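Local structure of homoprotocatechuate 2,3-dioxygenase (Brevibacterium fuscum, 4Z6M) at residues A[168-173]-A[202-207]. The protein catalyses the ring-opening oxygenation of homoprotocatechuate by molecular oxygen at a non-haem iron(II) centre held by two histidines and one carboxylate. The protein carries 1 engineered substitution. Numbering follows the deposited sequence.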
loop_
_atom_site.group_PDB
_atom_site.type_symbol
_atom_site.label_atom_id
_atom_site.label_comp_id
_atom_site.label_asym_id
_atom_site.label_seq_id
_atom_site.Cartn_x
_atom_site.Cartn_y
_atom_site.Cartn_z
ATOM N N LYS A 168 30.064 23.312 7.531
ATOM C CA LYS A 168 30.452 24.591 6.942
ATOM C C LYS A 168 31.040 24.407 5.538
ATOM O O LYS A 168 30.682 25.136 4.603
ATOM C CB LYS A 168 31.433 25.307 7.861
ATOM C CG LYS A 168 31.659 26.749 7.473
ATOM C CD LYS A 168 32.848 26.931 6.569
ATOM C CE LYS A 168 33.376 28.351 6.674
ATOM N NZ LYS A 168 34.212 28.624 5.489
ATOM N N TYR A 169 31.905 23.414 5.392
ATOM C CA TYR A 169 32.522 23.110 4.105
ATOM C C TYR A 169 31.470 22.728 3.054
ATOM O O TYR A 169 31.485 23.235 1.943
ATOM C CB TYR A 169 33.607 22.044 4.283
ATOM C CG TYR A 169 33.772 21.074 3.127
ATOM C CD1 TYR A 169 34.323 21.477 1.918
ATOM C CD2 TYR A 169 33.366 19.767 3.254
ATOM C CE1 TYR A 169 34.468 20.595 0.861
ATOM C CE2 TYR A 169 33.502 18.869 2.199
ATOM C CZ TYR A 169 34.058 19.292 1.021
ATOM O OH TYR A 169 34.204 18.413 -0.014
ATOM N N LEU A 170 30.523 21.873 3.437
ATOM C CA LEU A 170 29.468 21.461 2.505
ATOM C C LEU A 170 28.526 22.603 2.188
ATOM O O LEU A 170 28.048 22.696 1.062
ATOM C CB LEU A 170 28.718 20.227 3.014
ATOM C CG LEU A 170 29.524 18.921 2.994
ATOM C CD1 LEU A 170 28.755 17.809 3.673
ATOM C CD2 LEU A 170 29.932 18.488 1.596
ATOM N N GLU A 171 28.278 23.503 3.145
ATOM C CA GLU A 171 27.471 24.677 2.837
ATOM C C GLU A 171 28.141 25.600 1.831
ATOM O O GLU A 171 27.491 26.106 0.908
ATOM C CB GLU A 171 27.127 25.439 4.122
ATOM C CG GLU A 171 26.119 24.720 4.998
ATOM C CD GLU A 171 25.891 25.444 6.309
ATOM O OE1 GLU A 171 26.860 25.997 6.885
ATOM O OE2 GLU A 171 24.743 25.480 6.742
ATOM N N ASP A 172 29.443 25.801 1.994
ATOM C CA ASP A 172 30.188 26.634 1.046
ATOM C C ASP A 172 30.126 26.013 -0.343
ATOM O O ASP A 172 30.066 26.702 -1.353
ATOM C CB ASP A 172 31.652 26.766 1.495
ATOM C CG ASP A 172 31.834 27.722 2.680
ATOM O OD1 ASP A 172 30.940 28.526 2.978
ATOM O OD2 ASP A 172 32.912 27.669 3.304
ATOM N N LEU A 173 30.125 24.689 -0.376
ATOM C CA LEU A 173 30.033 23.942 -1.630
ATOM C C LEU A 173 28.646 23.975 -2.269
ATOM O O LEU A 173 28.474 23.544 -3.416
ATOM C CB LEU A 173 30.480 22.511 -1.358
ATOM C CG LEU A 173 30.657 21.507 -2.483
ATOM C CD1 LEU A 173 31.661 22.024 -3.507
ATOM C CD2 LEU A 173 31.074 20.186 -1.874
ATOM N N THR A 202 23.785 14.284 0.686
ATOM C CA THR A 202 24.714 13.648 1.584
ATOM C C THR A 202 24.379 14.098 2.990
ATOM O O THR A 202 23.514 14.949 3.200
ATOM C CB THR A 202 26.197 13.851 1.189
ATOM O OG1 THR A 202 26.971 12.851 1.865
ATOM C CG2 THR A 202 26.683 15.257 1.501
ATOM N N ALA A 203 24.993 13.437 3.944
ATOM C CA ALA A 203 24.680 13.663 5.344
ATOM C C ALA A 203 25.934 13.320 6.123
ATOM O O ALA A 203 26.762 12.536 5.666
ATOM C CB ALA A 203 23.495 12.813 5.788
ATOM N N LEU A 204 26.045 13.906 7.307
ATOM C CA LEU A 204 27.201 13.703 8.177
ATOM C C LEU A 204 26.707 13.101 9.488
ATOM O O LEU A 204 25.778 13.617 10.130
ATOM C CB LEU A 204 27.913 15.014 8.458
ATOM C CG LEU A 204 28.441 15.807 7.266
ATOM C CD1 LEU A 204 29.082 17.097 7.752
ATOM C CD2 LEU A 204 29.392 14.964 6.421
ATOM N N THR A 205 27.332 12.002 9.859
ATOM C CA THR A 205 27.133 11.308 11.123
ATOM C C THR A 205 28.420 11.441 11.922
ATOM O O THR A 205 29.500 11.082 11.443
ATOM C CB THR A 205 26.817 9.816 10.905
ATOM O OG1 THR A 205 25.603 9.703 10.125
ATOM C CG2 THR A 205 26.632 9.107 12.222
ATOM N N GLY A 206 28.313 11.980 13.133
ATOM C CA GLY A 206 29.499 12.119 13.954
ATOM C C GLY A 206 30.090 10.782 14.339
ATOM O O GLY A 206 29.383 9.874 14.806
ATOM N N GLY A 207 31.396 10.642 14.135
ATOM C CA GLY A 207 32.070 9.412 14.491
ATOM C C GLY A 207 33.490 9.418 13.941
ATOM O O GLY A 207 33.918 10.358 13.272
#
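L170 of helix 163-172 reaches the sheet through a single methyl group. Its CD1 lies 3.9 Å from T202 CG2 and 4.0 Å from L204 CD2, on strand 202-206. The two strand partners meet it differently. L204 comes tip to tip, and its fork, CG with both methyls, faces the one methyl CD1 of L170; L204 CG is 4.1 Å from L170 CD1. The T202 side chain instead crosses that of L170 at about a right angle and offers its methyl.

In T202, OG1 stands anti to the backbone N (chi1 -162°) and CG2 between the backbone N and the carbonyl carbon. From there CG2 meets L170, while OG1 hydrogen-bonds to Q158 OE1 on the adjacent strand 152-160. A203, between the two partners, points the other way and touches N157 of strand 152-160. The alternation is that of a beta strand with one face under a helix. Y126 of strand 125-129 touches both L170 and T202, so the other glyoxalase-type module also packs here.

The contact joins the helix to the sheet within the second glyoxalase-family module, whose strands carry the iron ligands H155, H214 and E267. The side chain of T202 is about 9 Å from the bound iron(II) ion. No hydrogen bond or salt bridge links the two segments. Their buried methyls meet at van der Waals distance, so the direct contact rests on apolar packing, and the threonine hydroxyl is satisfied within the sheet.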